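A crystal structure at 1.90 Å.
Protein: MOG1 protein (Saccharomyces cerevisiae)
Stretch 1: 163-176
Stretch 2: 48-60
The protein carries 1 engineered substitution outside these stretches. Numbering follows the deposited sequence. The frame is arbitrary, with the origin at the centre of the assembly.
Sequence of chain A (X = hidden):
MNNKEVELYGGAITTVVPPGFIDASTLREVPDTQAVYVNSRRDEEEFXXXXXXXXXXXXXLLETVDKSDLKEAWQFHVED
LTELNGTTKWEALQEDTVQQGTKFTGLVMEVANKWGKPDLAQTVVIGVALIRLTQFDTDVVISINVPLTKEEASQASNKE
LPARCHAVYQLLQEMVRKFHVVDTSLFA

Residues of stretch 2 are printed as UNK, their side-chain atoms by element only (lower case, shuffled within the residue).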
# COMPACT_ATOMS: atom_id res chain seq x y z
N ALA A 163 -0.81 1.43 -16.71
CA ALA A 163 0.30 0.47 -16.59
C ALA A 163 1.02 0.59 -15.25
O ALA A 163 1.42 -0.42 -14.67
CB ALA A 163 1.32 0.68 -17.72
N ARG A 164 1.21 1.82 -14.79
CA ARG A 164 1.94 2.01 -13.53
C ARG A 164 1.16 1.42 -12.37
O ARG A 164 1.76 0.92 -11.41
CB ARG A 164 2.23 3.49 -13.28
CG ARG A 164 3.11 3.72 -12.04
CD ARG A 164 3.76 5.10 -12.05
NE ARG A 164 2.81 6.21 -12.08
CZ ARG A 164 2.70 7.13 -11.12
NH1 ARG A 164 3.47 7.07 -10.05
NH2 ARG A 164 1.87 8.15 -11.28
N CYS A 165 -0.16 1.48 -12.42
CA CYS A 165 -0.98 0.89 -11.36
C CYS A 165 -0.80 -0.63 -11.38
O CYS A 165 -0.78 -1.28 -10.33
CB CYS A 165 -2.44 1.25 -11.56
SG CYS A 165 -2.72 3.02 -11.20
N HIS A 166 -0.69 -1.20 -12.58
CA HIS A 166 -0.46 -2.64 -12.69
C HIS A 166 0.90 -2.97 -12.05
O HIS A 166 1.06 -4.01 -11.36
CB HIS A 166 -0.47 -3.04 -14.17
CG HIS A 166 -0.31 -4.51 -14.39
ND1 HIS A 166 0.89 -5.17 -14.21
CD2 HIS A 166 -1.22 -5.46 -14.72
CE1 HIS A 166 0.71 -6.47 -14.40
NE2 HIS A 166 -0.56 -6.67 -14.71
N ALA A 167 1.87 -2.07 -12.24
CA ALA A 167 3.20 -2.29 -11.69
C ALA A 167 3.14 -2.19 -10.16
O ALA A 167 3.71 -3.03 -9.45
CB ALA A 167 4.16 -1.25 -12.24
N VAL A 168 2.43 -1.17 -9.66
CA VAL A 168 2.30 -1.01 -8.21
C VAL A 168 1.60 -2.23 -7.58
O VAL A 168 1.98 -2.70 -6.52
CB VAL A 168 1.51 0.27 -7.89
CG1 VAL A 168 1.08 0.29 -6.40
CG2 VAL A 168 2.41 1.47 -8.22
N TYR A 169 0.61 -2.77 -8.27
CA TYR A 169 -0.10 -3.92 -7.73
C TYR A 169 0.83 -5.13 -7.69
O TYR A 169 0.74 -5.95 -6.78
CB TYR A 169 -1.34 -4.24 -8.55
CG TYR A 169 -2.25 -5.22 -7.85
CD1 TYR A 169 -2.86 -4.89 -6.63
CD2 TYR A 169 -2.54 -6.46 -8.42
CE1 TYR A 169 -3.75 -5.78 -6.01
CE2 TYR A 169 -3.42 -7.36 -7.80
CZ TYR A 169 -4.02 -7.00 -6.60
OH TYR A 169 -4.91 -7.87 -6.02
N GLN A 170 1.72 -5.25 -8.68
CA GLN A 170 2.64 -6.38 -8.65
C GLN A 170 3.58 -6.21 -7.45
O GLN A 170 3.85 -7.16 -6.71
CB GLN A 170 3.46 -6.45 -9.94
CG GLN A 170 4.38 -7.66 -9.95
CD GLN A 170 5.14 -7.80 -11.26
OE1 GLN A 170 4.71 -7.27 -12.30
NE2 GLN A 170 6.26 -8.52 -11.21
N LEU A 171 4.06 -4.99 -7.24
CA LEU A 171 4.94 -4.73 -6.09
C LEU A 171 4.22 -5.08 -4.80
O LEU A 171 4.77 -5.76 -3.93
CB LEU A 171 5.34 -3.24 -6.05
CG LEU A 171 5.95 -2.71 -4.76
CD1 LEU A 171 7.26 -3.46 -4.44
CD2 LEU A 171 6.23 -1.21 -4.91
N LEU A 172 2.97 -4.63 -4.68
CA LEU A 172 2.17 -4.88 -3.48
C LEU A 172 2.08 -6.38 -3.20
O LEU A 172 2.29 -6.84 -2.06
CB LEU A 172 0.77 -4.30 -3.65
CG LEU A 172 -0.14 -4.41 -2.41
CD1 LEU A 172 0.34 -3.41 -1.31
CD2 LEU A 172 -1.60 -4.10 -2.83
N GLN A 173 1.77 -7.16 -4.23
CA GLN A 173 1.66 -8.60 -4.05
C GLN A 173 3.01 -9.23 -3.69
O GLN A 173 3.06 -10.15 -2.87
CB GLN A 173 1.03 -9.23 -5.30
CG GLN A 173 -0.47 -8.85 -5.40
CD GLN A 173 -1.31 -9.78 -6.26
OE1 GLN A 173 -0.93 -10.09 -7.41
NE2 GLN A 173 -2.47 -10.22 -5.72
N GLU A 174 4.10 -8.73 -4.28
CA GLU A 174 5.43 -9.27 -3.94
C GLU A 174 5.78 -8.96 -2.48
O GLU A 174 6.40 -9.78 -1.81
CB GLU A 174 6.51 -8.71 -4.88
CG GLU A 174 6.32 -9.14 -6.35
CD GLU A 174 7.55 -8.88 -7.21
OE1 GLU A 174 7.43 -9.01 -8.46
OE2 GLU A 174 8.64 -8.56 -6.66
N MET A 175 5.40 -7.77 -2.00
CA MET A 175 5.66 -7.42 -0.60
C MET A 175 4.92 -8.37 0.32
O MET A 175 5.44 -8.78 1.38
CB MET A 175 5.20 -5.98 -0.32
CG MET A 175 6.04 -4.92 -1.05
SD MET A 175 5.61 -3.28 -0.45
CE MET A 175 6.35 -3.31 1.22
N VAL A 176 3.70 -8.74 -0.08
CA VAL A 176 2.91 -9.66 0.74
C VAL A 176 3.51 -11.06 0.72
O VAL A 176 3.63 -11.71 1.77
CB VAL A 176 1.46 -9.71 0.22
CG1 VAL A 176 0.68 -10.89 0.86
CG2 VAL A 176 0.78 -8.38 0.54
N UNK A 48 13.48 -0.81 -15.15
CA UNK A 48 12.52 -1.51 -15.99
C UNK A 48 11.26 -1.87 -15.20
O UNK A 48 10.44 -2.68 -15.64
c UNK A 48 14.59 -2.43 -17.10
c UNK A 48 14.58 -1.20 -18.00
c UNK A 48 13.20 -2.75 -16.56
o UNK A 48 15.18 -0.17 -17.60
o UNK A 48 13.97 -1.25 -19.09
N UNK A 49 11.14 -1.23 -14.04
CA UNK A 49 10.08 -1.37 -13.04
C UNK A 49 8.65 -1.02 -13.41
O UNK A 49 7.71 -1.66 -12.95
o UNK A 49 11.98 -2.15 -11.28
c UNK A 49 10.41 -0.49 -11.80
c UNK A 49 11.31 -1.18 -10.85
o UNK A 49 11.34 -0.79 -9.67
N UNK A 50 8.50 0.05 -14.17
CA UNK A 50 7.18 0.52 -14.52
C UNK A 50 6.77 1.61 -13.53
O UNK A 50 5.71 2.21 -13.68
N UNK A 51 7.61 1.87 -12.52
CA UNK A 51 7.31 2.91 -11.52
C UNK A 51 7.82 4.27 -11.99
O UNK A 51 8.66 4.35 -12.89
c UNK A 51 6.06 1.12 -9.50
c UNK A 51 7.58 1.19 -9.59
c UNK A 51 7.96 2.55 -10.18
c UNK A 51 8.21 0.98 -8.19
N UNK A 52 7.30 5.35 -11.41
CA UNK A 52 7.77 6.68 -11.80
C UNK A 52 8.71 7.16 -10.68
O UNK A 52 9.66 6.44 -10.35
c UNK A 52 6.57 7.63 -11.98
N UNK A 53 8.47 8.33 -10.09
CA UNK A 53 9.35 8.78 -9.02
C UNK A 53 8.61 9.36 -7.82
O UNK A 53 9.24 9.94 -6.95
o UNK A 53 9.70 11.11 -9.76
c UNK A 53 10.39 9.89 -9.47
c UNK A 53 11.16 9.46 -10.72
N UNK A 54 7.29 9.17 -7.75
CA UNK A 54 6.53 9.77 -6.65
C UNK A 54 5.72 8.83 -5.77
O UNK A 54 4.91 9.31 -4.98
n UNK A 54 3.67 11.28 -8.61
o UNK A 54 4.50 9.19 -8.43
c UNK A 54 5.63 10.89 -7.18
c UNK A 54 4.54 10.38 -8.12
N UNK A 55 5.92 7.52 -5.87
CA UNK A 55 5.16 6.59 -5.01
C UNK A 55 5.73 6.54 -3.59
O UNK A 55 6.88 6.86 -3.37
c UNK A 55 5.19 5.16 -5.59
o UNK A 55 6.94 5.57 -7.62
c UNK A 55 5.79 5.29 -8.04
c UNK A 55 4.68 5.05 -7.03
o UNK A 55 5.53 5.18 -9.26
N UNK A 56 4.91 6.15 -2.63
CA UNK A 56 5.37 6.02 -1.25
C UNK A 56 4.73 4.76 -0.68
O UNK A 56 3.62 4.37 -1.09
o UNK A 56 3.64 7.59 -0.53
c UNK A 56 5.00 7.26 -0.41
N UNK A 57 5.44 4.14 0.23
CA UNK A 57 5.02 2.89 0.84
C UNK A 57 4.98 3.00 2.36
O UNK A 57 5.95 3.44 2.97
c UNK A 57 6.14 1.60 -1.06
c UNK A 57 6.03 1.75 0.48
c UNK A 57 5.62 0.44 1.17
c UNK A 57 7.31 0.66 -1.53
N UNK A 58 3.87 2.60 2.96
CA UNK A 58 3.76 2.62 4.42
C UNK A 58 3.34 1.23 4.90
O UNK A 58 2.43 0.64 4.35
c UNK A 58 2.68 3.60 4.94
c UNK A 58 2.03 6.04 5.10
c UNK A 58 2.55 3.43 6.49
c UNK A 58 3.06 5.05 4.61
N UNK A 59 4.03 0.72 5.90
CA UNK A 59 3.68 -0.57 6.48
C UNK A 59 3.23 -0.15 7.86
O UNK A 59 3.94 0.63 8.53
c UNK A 59 4.50 -2.80 7.28
c UNK A 59 4.91 -1.51 6.60
c UNK A 59 5.47 -1.81 5.22
N UNK A 60 2.08 -0.62 8.30
CA UNK A 60 1.58 -0.20 9.61
C UNK A 60 1.10 -1.40 10.41
O UNK A 60 0.31 -2.20 9.92
o UNK A 60 0.88 1.50 11.65
c UNK A 60 0.43 0.77 9.41
o UNK A 60 -0.41 2.77 10.39
c UNK A 60 0.29 1.75 10.57

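Position 48 carries three carbons in a chain, the third holding two oxygens, and lies out of reach of the helix: Glu 48. At position 49 the chain is one carbon shorter, two carbons with two oxygens on the second. Its backbone O lies 3.6 Å from Ala 167 CB, while the carboxylate stays farther off. This is Asp 49.

Position 50 has no side-chain atoms. A modelled CB would sit only 3.1 Å from Ala 167 CB, and at phi 95° it would also jam against the preceding carbonyl, so two constraints agree on Gly 50. Its O packs 3.4 Å from Arg 164 CG.

Position 51 shows four carbons forked at the second, and the fork meets Ala 167 and Val 168: Leu 51. Its CA-to-CB bond points away, yet Leu 51 CD2 lies 3.9 Å from Val 168 CG2 and 4.1 Å from Ala 167 CB. Position 52 has a single carbon, CB, 3.7 Å from Arg 164 NH1 and over one face of the guanidinium: Ala 52.

Position 53 has a carbon bearing one oxygen and one carbon, pointing away from the helix: Thr 53. Position 54 has two carbons, the second with one oxygen and one nitrogen. The oxygen is near Arg 164, and the residue is Asn 54; its OD1 accepts a hydrogen bond from Arg 164 NH1 at 2.9 Å.

Position 55 has three carbons ending in two oxygens, one of them at the Arg 164 guanidinium: Glu 55. Its OE2 forms a salt bridge with Arg 164 NH1 at 2.9 Å and also accepts Ala 52 N at 2.8 Å, so the carboxylate that holds the arginine braces its own loop.

Position 56, one carbon then one oxygen, is Ser 56, out of reach. Position 57 has four carbons forked at the first, one arm two carbons long, and meets Leu 171 and Met 175: Ile 57. Its CG2 is 3.8 Å from Met 175 CE and its CD1 4.0 Å from Leu 171 CD2. Position 58 branches likewise but points away: Ile 58. Position 59, one carbon carrying two, nears Met 175 with one branch: Val 59, whose CG2 is 4.4 Å from Met 175 CE. Position 60, two carbons with two oxygens on the second, is Asp 60.

The contact divides along the helix. Near its start, the loop approaches closely at Gly 50 and surrounds Arg 164 with an apolar face contact and acceptors near the guanidinium plane. Farther on, Leu 171 and Met 175 fill the gap against Ile 57.

Stretch 2, residues 48-60: EDGLATNESIIVD
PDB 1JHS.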